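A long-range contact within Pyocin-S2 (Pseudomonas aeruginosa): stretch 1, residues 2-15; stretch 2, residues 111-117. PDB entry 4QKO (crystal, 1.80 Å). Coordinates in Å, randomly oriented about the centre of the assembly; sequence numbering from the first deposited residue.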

# COMPACT_ATOMS: atom_id res chain seq x y z
N ASP B 2 -10.75 -0.61 -19.53
CA ASP B 2 -9.35 -0.78 -19.95
C ASP B 2 -9.12 -2.17 -20.58
O ASP B 2 -9.83 -3.12 -20.24
N PRO B 3 -8.10 -2.29 -21.46
CA PRO B 3 -7.77 -3.56 -22.13
C PRO B 3 -7.42 -4.72 -21.19
O PRO B 3 -7.49 -5.90 -21.59
N ARG B 4 -7.04 -4.40 -19.96
CA ARG B 4 -6.58 -5.41 -19.02
C ARG B 4 -7.77 -5.94 -18.23
O ARG B 4 -7.66 -6.94 -17.51
N ASP B 5 -8.92 -5.27 -18.35
CA ASP B 5 -10.02 -5.54 -17.47
C ASP B 5 -10.93 -6.54 -18.15
O ASP B 5 -12.01 -6.23 -18.53
N VAL B 6 -10.45 -7.78 -18.23
CA VAL B 6 -10.93 -8.82 -19.12
C VAL B 6 -10.77 -10.17 -18.40
O VAL B 6 -9.95 -10.31 -17.50
N PRO B 7 -11.55 -11.17 -18.78
CA PRO B 7 -11.35 -12.50 -18.20
C PRO B 7 -10.12 -13.23 -18.71
O PRO B 7 -9.70 -13.07 -19.90
N GLY B 8 -9.55 -14.06 -17.85
CA GLY B 8 -8.32 -14.75 -18.21
C GLY B 8 -7.83 -15.65 -17.11
O GLY B 8 -8.43 -15.75 -16.04
N ALA B 9 -6.75 -16.32 -17.41
CA ALA B 9 -6.12 -17.21 -16.51
C ALA B 9 -4.68 -16.76 -16.37
O ALA B 9 -4.02 -16.37 -17.37
N ALA B 10 -4.18 -16.86 -15.16
CA ALA B 10 -2.79 -16.56 -14.92
C ALA B 10 -1.89 -17.61 -15.56
O ALA B 10 -2.13 -18.83 -15.46
N THR B 11 -0.87 -17.16 -16.22
CA THR B 11 0.12 -18.09 -16.71
C THR B 11 1.48 -17.50 -16.61
O THR B 11 1.66 -16.31 -16.28
N GLY B 12 2.46 -18.31 -16.87
CA GLY B 12 3.79 -17.81 -16.96
C GLY B 12 4.58 -17.87 -15.70
O GLY B 12 4.15 -18.38 -14.65
N LYS B 13 5.78 -17.37 -15.83
CA LYS B 13 6.78 -17.58 -14.83
C LYS B 13 7.14 -16.22 -14.28
O LYS B 13 7.22 -15.23 -15.04
N GLY B 14 7.33 -16.18 -12.96
CA GLY B 14 7.87 -14.96 -12.34
C GLY B 14 9.39 -15.06 -12.29
O GLY B 14 9.98 -15.76 -13.08
N GLN B 15 10.03 -14.32 -11.39
CA GLN B 15 11.45 -14.36 -11.20
C GLN B 15 11.75 -14.53 -9.73
O GLN B 15 10.97 -14.11 -8.91
N GLY B 111 0.30 -10.28 -22.88
CA GLY B 111 -0.61 -11.14 -22.11
C GLY B 111 -1.15 -10.36 -20.93
O GLY B 111 -0.40 -9.67 -20.23
N VAL B 112 -2.44 -10.46 -20.73
CA VAL B 112 -3.10 -9.73 -19.64
C VAL B 112 -2.68 -10.29 -18.26
O VAL B 112 -2.32 -9.49 -17.37
N TYR B 113 -2.76 -11.61 -18.09
CA TYR B 113 -2.36 -12.29 -16.83
C TYR B 113 -1.15 -13.21 -16.99
O TYR B 113 -1.00 -14.16 -16.27
N ASN B 114 -0.29 -12.92 -17.96
CA ASN B 114 0.98 -13.59 -18.14
C ASN B 114 1.92 -12.97 -17.16
O ASN B 114 2.19 -11.80 -17.23
N MET B 115 2.43 -13.74 -16.23
CA MET B 115 3.33 -13.17 -15.18
C MET B 115 4.61 -12.62 -15.68
O MET B 115 5.17 -11.77 -15.05
N GLY B 116 5.09 -13.10 -16.81
CA GLY B 116 6.26 -12.49 -17.47
C GLY B 116 5.98 -11.11 -18.09
O GLY B 116 6.93 -10.44 -18.51
N ASN B 117 4.71 -10.66 -18.14
CA ASN B 117 4.38 -9.39 -18.70
C ASN B 117 4.11 -8.35 -17.61
O ASN B 117 3.71 -7.28 -17.94

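A short segment can hold a distant part of its own chain by combining a few backbone hydrogen bonds with side chains that reach across, and the contact between residues 111-117 and 2-15 of Pyocin-S2 is a compact example. Gly111 begins the segment without touching the other stretch; its carbonyl O accepts a hydrogen bond from Asn117 ND2 at 2.8 Å, which ties the two ends of the segment together.

Val112 is the first residue to point toward stretch 1. It adopts the t rotamer; Val112 CG1 lies 3.3 Å from Arg4 O, and Val112 CG2 4.4 Å from Val6 CG1, a loose apolar contact. Val112 approaches Arg4 chiefly at its carbonyl, within the type I turn from Asp2 to Asp5; the Arg4 CB lies 4.3 Å from Val112 CG1, while the end of that side chain leads away.

Tyr113 also points toward stretch 1 and is the most heavily covered residue of the contact. Its m rotamer (chi1 -56°, chi2 -71°) carries the ring along the backbone of residues 6 to 9, and Tyr113 OH donates a short hydrogen bond of 2.6 Å to Val6 O, which lies near the ring plane at the edge. Glycine suits the position beside the ring: Gly8 CA is 3.7 Å from Tyr113 CD2, and a CB on Gly8 would fall only 2.6 Å from that same atom. The backbone N of Tyr113 donates to water 1 at 2.7 Å, and this water in turn donates a weak hydrogen bond to Ala9 O at 3.4 Å.

At Asn114 the backbones form a single beta bridge with Thr11. Thr11 N donates to Tyr113 O at 3.0 Å, and Met115 N donates to Thr11 O at 2.7 Å, nearly linear. The CB of Asn114 points away, but the t rotamer brings the end of the side chain nearer. Asn114 OD1 accepts from Gly116 N at 2.9 Å and from water 2 at 2.8 Å; the water accepts a weak bond from Lys13 N at 3.3 Å, completing a bridge between the stretches. A CB on Gly12 would lie 2.5 Å from Asn114 OD1, and the backbone angles of Gly12 themselves call for glycine.

Met115, buried and in the m rotamer at both chi1 and chi2, points toward stretch 1 and folds its CE to 3.4 Å from Ala10 CB, while its CB lies 4.1 Å from Gly12 C. Beyond it, Gly116 contributes backbone alone, and Asn117 no longer touches stretch 1.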

# COMPACT_ATOMS: atom_id res chain seq x y z
CB ASP B 2 -8.40 -0.66 -18.75
CG ASP B 2 -8.47 0.71 -18.08
OD1 ASP B 2 -8.03 1.71 -18.70
OD2 ASP B 2 -8.96 0.76 -16.93
CB PRO B 3 -6.54 -3.21 -22.98
CG PRO B 3 -6.67 -1.76 -23.22
CD PRO B 3 -7.25 -1.19 -21.96
CB ARG B 4 -5.54 -4.79 -18.05
CG ARG B 4 -6.18 -4.18 -16.82
CD ARG B 4 -5.80 -2.74 -16.59
NE ARG B 4 -4.56 -2.63 -15.86
CZ ARG B 4 -4.42 -2.08 -14.65
NH1 ARG B 4 -5.46 -1.60 -13.98
NH2 ARG B 4 -3.21 -2.03 -14.11
CB ASP B 5 -10.71 -4.24 -17.11
CG ASP B 5 -11.52 -4.34 -15.83
OD1 ASP B 5 -11.47 -5.38 -15.11
OD2 ASP B 5 -12.20 -3.32 -15.53
CB VAL B 6 -10.09 -8.76 -20.43
CG1 VAL B 6 -9.43 -10.07 -20.81
CG2 VAL B 6 -10.92 -8.19 -21.55
CB PRO B 7 -12.60 -13.29 -18.67
CG PRO B 7 -13.02 -12.60 -19.94
CD PRO B 7 -12.73 -11.13 -19.68
CB ALA B 9 -6.18 -18.64 -17.04
CB ALA B 10 -2.52 -16.48 -13.44
CB THR B 11 -0.19 -18.47 -18.15
OG1 THR B 11 0.66 -19.54 -18.56
CG2 THR B 11 -0.02 -17.30 -19.08
CB LYS B 13 7.98 -18.28 -15.45
CG LYS B 13 7.66 -19.75 -15.61
CD LYS B 13 8.48 -20.48 -16.64
CE LYS B 13 8.30 -21.99 -16.42
NZ LYS B 13 9.56 -22.72 -16.71
CB GLN B 15 12.04 -13.04 -11.66
CG GLN B 15 11.94 -12.78 -13.15
CD GLN B 15 12.79 -13.74 -13.93
OE1 GLN B 15 12.30 -14.46 -14.81
NE2 GLN B 15 14.06 -13.81 -13.59
CB VAL B 112 -4.63 -9.78 -19.70
CG1 VAL B 112 -5.26 -9.04 -18.49
CG2 VAL B 112 -5.12 -9.18 -21.02
CB TYR B 113 -3.56 -13.06 -16.28
CG TYR B 113 -4.81 -12.22 -16.06
CD1 TYR B 113 -4.89 -11.27 -15.05
CD2 TYR B 113 -5.87 -12.31 -16.92
CE1 TYR B 113 -6.01 -10.49 -14.88
CE2 TYR B 113 -7.00 -11.54 -16.76
CZ TYR B 113 -7.08 -10.62 -15.75
OH TYR B 113 -8.24 -9.87 -15.55
CB ASN B 114 1.51 -13.32 -19.58
CG ASN B 114 2.89 -13.90 -19.85
OD1 ASN B 114 3.57 -14.36 -18.96
ND2 ASN B 114 3.26 -13.97 -21.13
CB MET B 115 3.67 -14.20 -14.11
CG MET B 115 2.45 -14.77 -13.43
SD MET B 115 1.45 -13.61 -12.45
CE MET B 115 -0.21 -14.13 -12.65
CB ASN B 117 3.08 -9.45 -19.52
CG ASN B 117 2.96 -8.31 -20.54
OD1 ASN B 117 3.94 -7.69 -20.92
ND2 ASN B 117 1.74 -8.00 -20.95
O HOH W 1 -3.22 -13.86 -19.56
O HOH W 2 5.98 -15.86 -18.79